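Local atomic coordinates of head completion protein gp6 (Enterobacteria phage HK97, PDB entry 3JVO), a protein that completes the phage head as a thirteen-subunit ring of the head-tail connector, joining the portal protein to gp7 around an open channel for DNA ejection. Residues F67-M70 with F71-T75; V8-L11 with S12-K15. All blocks are in the same frame, centred on the assembly; numbering follows the deposited sequence.

Contact 1: residues F67-M70 with F71-T75; sequences FADM and FEHRT
Asp69 and His73 meet through a His-carboxylate hydrogen bond, ND1 donating to OD1 at 2.5 Å. The acceptor lies close to the imidazole plane, yet the nitrogen reaches OD1 from above the carboxylate, the two planes standing 55° apart. The other oxygen, OD2, takes a hydrogen bond from a water that also donates to His73 O, the water's oxygen 2.9 Å from that carbonyl. An aspartate suits this place because its short chain, with CG anti to the backbone N (chi1 -177°), keeps the carboxylate beside the helix end. Behind the side chains, His73 N donates to Asp69 O at 2.8 Å. This is the last turn of helix 57-72, where His73 is the first residue to leave helical geometry, so main chain and side chain are both tied where the helix stops. Arg74 then folds back on the same end: NE binds Phe71 O at 2.8 Å, approaching above the carbonyl plane, while NH2 adds a weak second bond to that oxygen and lies over the rim of one face of the Phe71 ring. Gln77 and Glu79 of a neighbouring subunit hydrogen-bond Asp69 OD2 and His73 NE2 respectively, carrying the network into the thirteen-membered ring.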
# COMPACT_ATOMS: atom_id res chain seq x y z
N PHE G 67 -6.61 32.50 16.41
CA PHE G 67 -7.79 32.49 17.29
C PHE G 67 -8.74 31.33 16.94
O PHE G 67 -9.18 30.58 17.82
CB PHE G 67 -8.54 33.84 17.20
CG PHE G 67 -10.00 33.75 17.59
CD1 PHE G 67 -10.39 33.86 18.93
CD2 PHE G 67 -10.98 33.51 16.63
CE1 PHE G 67 -11.74 33.73 19.28
CE2 PHE G 67 -12.34 33.40 16.98
CZ PHE G 67 -12.72 33.52 18.30
N ALA G 68 -9.07 31.20 15.66
CA ALA G 68 -10.00 30.14 15.27
C ALA G 68 -9.38 28.76 15.54
O ALA G 68 -10.07 27.83 15.92
CB ALA G 68 -10.42 30.30 13.78
N ASP G 69 -8.06 28.62 15.38
CA ASP G 69 -7.44 27.33 15.70
C ASP G 69 -7.66 26.95 17.18
O ASP G 69 -8.07 25.83 17.47
CB ASP G 69 -5.96 27.32 15.34
CG ASP G 69 -5.32 25.99 15.59
OD1 ASP G 69 -5.73 24.98 14.94
OD2 ASP G 69 -4.43 25.93 16.47
N MSE G 70 -7.43 27.89 18.10
CA MSE G 70 -7.73 27.70 19.53
C MSE G 70 -9.17 27.30 19.80
O MSE G 70 -9.47 26.46 20.65
CB MSE G 70 -7.45 28.98 20.32
CG MSE G 70 -6.00 29.40 20.34
SE MSE G 70 -4.89 28.03 21.16
CE MSE G 70 -5.66 27.99 22.98
N PHE G 71 -10.09 27.95 19.10
CA PHE G 71 -11.48 27.65 19.28
C PHE G 71 -11.88 26.24 18.83
O PHE G 71 -12.67 25.57 19.48
CB PHE G 71 -12.36 28.70 18.61
CG PHE G 71 -13.82 28.44 18.83
CD1 PHE G 71 -14.44 28.90 19.99
CD2 PHE G 71 -14.56 27.71 17.92
CE1 PHE G 71 -15.82 28.63 20.24
CE2 PHE G 71 -15.95 27.44 18.15
CZ PHE G 71 -16.56 27.92 19.31
N GLU G 72 -11.28 25.80 17.73
CA GLU G 72 -11.60 24.51 17.12
C GLU G 72 -10.82 23.34 17.69
O GLU G 72 -11.31 22.22 17.70
CB GLU G 72 -11.35 24.59 15.61
CG GLU G 72 -12.15 25.69 14.89
CD GLU G 72 -13.66 25.48 14.90
OE1 GLU G 72 -14.12 24.34 15.12
OE2 GLU G 72 -14.41 26.46 14.65
N HIS G 73 -9.58 23.58 18.11
CA HIS G 73 -8.69 22.49 18.52
C HIS G 73 -8.24 22.76 19.97
O HIS G 73 -7.33 23.57 20.22
CB HIS G 73 -7.52 22.36 17.53
CG HIS G 73 -7.95 22.30 16.09
ND1 HIS G 73 -7.53 23.21 15.14
CD2 HIS G 73 -8.78 21.45 15.43
CE1 HIS G 73 -8.06 22.92 13.97
NE2 HIS G 73 -8.84 21.86 14.12
N ARG G 74 -8.89 22.05 20.89
CA ARG G 74 -8.89 22.34 22.31
C ARG G 74 -7.83 21.57 23.12
O ARG G 74 -7.63 21.88 24.27
CB ARG G 74 -10.28 22.01 22.90
CG ARG G 74 -11.45 22.77 22.24
CD ARG G 74 -11.64 24.09 22.87
NE ARG G 74 -12.68 24.88 22.22
CZ ARG G 74 -13.89 25.13 22.72
NH1 ARG G 74 -14.25 24.68 23.92
NH2 ARG G 74 -14.73 25.89 22.03
N THR G 75 -7.18 20.56 22.53
CA THR G 75 -6.27 19.68 23.29
C THR G 75 -4.84 19.77 22.76
O THR G 75 -4.64 19.88 21.55
CB THR G 75 -6.74 18.20 23.21
OG1 THR G 75 -6.87 17.84 21.82
CG2 THR G 75 -8.10 18.02 23.85
O HOH W 1 -4.91 24.64 19.14

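Contact 2: residues V8-L11 with S12-K15; sequences VISL and SLFK
Lys15 N donates to Leu11 O at 3.0 Å with an N-H...O angle of 161°, a regular bond of the first turn of helix 11-17. One residue earlier, Ser10 O accepts from Phe14 N in the same pattern. The hydroxyl of Ser10 supplies a different bond, its OG accepting from Leu13 N at 3.1 Å. This is an N-cap: Ser10 stands just before the helix, and its oxygen serves an amide that lacks the carbonyl partner four residues back which later turns supply. Serine fits because its oxygen sits one bond beyond CB; with chi1 at 71°, between the backbone N and the carbonyl carbon, it is swung toward the Leu13 amide.

Ile9, just ahead of the cap, packs back against the turn. Its CG2 methyl lies over one face of the Phe14 ring, 3.9 Å from the centroid and 16° off the normal, a CH-pi contact, and also reaches Leu13 CB at 3.6 Å. The beta-branch spreads the isoleucine over the ring: Ile9 CB approaches Phe14 CE2 at 3.6 Å, and Ile9 CD1 comes near Phe14 CZ. The ring is buried, meeting Val63, Leu64 and Phe67 of helix 57-72 and Ala33 of helix 26-44, a setting suited to a large flat apolar group. On another side of the turn, Leu11 CG lies 3.9 Å from Lys15 CE, so the methylene next to NZ packs on the leucine while NZ forms salt bridges with Asp23 and Asp26.

The hydroxyl thus satisfies one amide of the first turn, while the carbons of Ile9 and Phe14 pack into the core. Two carboxylates at one ammonium group would be expected to keep Lys15 protonated.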
# COMPACT_ATOMS: atom_id res chain seq x y z
N VAL G 8 -8.74 46.21 18.29
CA VAL G 8 -8.16 45.89 16.98
C VAL G 8 -9.20 45.11 16.16
O VAL G 8 -9.49 45.46 15.03
CB VAL G 8 -6.84 45.07 17.16
CG1 VAL G 8 -6.21 44.69 15.82
CG2 VAL G 8 -5.83 45.83 18.04
N ILE G 9 -9.77 44.04 16.73
CA ILE G 9 -10.83 43.27 16.09
C ILE G 9 -11.93 43.08 17.09
O ILE G 9 -11.70 42.51 18.16
CB ILE G 9 -10.35 41.87 15.67
CG1 ILE G 9 -9.18 41.96 14.70
CG2 ILE G 9 -11.52 41.04 15.06
CD1 ILE G 9 -8.46 40.62 14.49
N SER G 10 -13.13 43.51 16.75
CA SER G 10 -14.25 43.42 17.70
C SER G 10 -14.61 41.97 18.03
O SER G 10 -14.34 41.06 17.26
CB SER G 10 -15.47 44.12 17.12
OG SER G 10 -15.98 43.34 16.04
N LEU G 11 -15.21 41.77 19.19
CA LEU G 11 -15.68 40.45 19.61
C LEU G 11 -16.68 39.88 18.61
O LEU G 11 -16.67 38.68 18.32
CB LEU G 11 -16.33 40.55 21.00
CG LEU G 11 -16.87 39.25 21.61
CD1 LEU G 11 -15.75 38.24 21.70
CD2 LEU G 11 -17.47 39.51 23.01
N SER G 12 -17.55 40.74 18.09
CA SER G 12 -18.48 40.39 17.04
C SER G 12 -17.77 39.80 15.82
O SER G 12 -18.22 38.80 15.28
CB SER G 12 -19.27 41.64 16.62
OG SER G 12 -20.16 41.32 15.57
N LEU G 13 -16.67 40.40 15.39
CA LEU G 13 -15.89 39.87 14.28
C LEU G 13 -15.23 38.53 14.60
O LEU G 13 -15.25 37.63 13.76
CB LEU G 13 -14.86 40.87 13.79
CG LEU G 13 -15.32 41.93 12.78
CD1 LEU G 13 -14.15 42.82 12.45
CD2 LEU G 13 -15.83 41.29 11.50
N PHE G 14 -14.65 38.39 15.79
CA PHE G 14 -14.09 37.08 16.20
C PHE G 14 -15.14 35.98 16.11
O PHE G 14 -14.86 34.90 15.59
CB PHE G 14 -13.53 37.12 17.61
CG PHE G 14 -12.18 37.71 17.70
CD1 PHE G 14 -11.08 37.06 17.14
CD2 PHE G 14 -11.99 38.94 18.34
CE1 PHE G 14 -9.81 37.62 17.20
CE2 PHE G 14 -10.72 39.51 18.41
CZ PHE G 14 -9.63 38.85 17.84
N LYS G 15 -16.36 36.26 16.57
CA LYS G 15 -17.43 35.30 16.52
C LYS G 15 -17.85 34.93 15.11
O LYS G 15 -18.21 33.79 14.86
CB LYS G 15 -18.64 35.80 17.29
CG LYS G 15 -18.45 35.82 18.82
CD LYS G 15 -19.82 35.98 19.48
CE LYS G 15 -19.77 36.90 20.66
NZ LYS G 15 -21.14 37.20 21.24

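In the fold
The two contacts mark opposite kinds of helix end: contact 2 starts helix 11-17, and contact 1 finishes helix 57-72. Their centres are about 16 Å apart, yet they touch where Phe67 CE2 comes within 3.2 Å of Phe14 O, and the rings of these two phenylalanines meet at about 55°, so both helices share one apolar core. Both contacts are partly buried: Ile9, Leu13 and Phe14 lie inside in contact 2, Phe67 to Met70 in contact 1, while Ser12 and Glu72 are exposed. In contact 2 the charged partners lie within the same chain, and the reach to a neighbour is apolar, Leu13 on Leu28 of another subunit. In contact 1, hydrogen bonds run to two neighbouring subunits, placing that end in the ring interface.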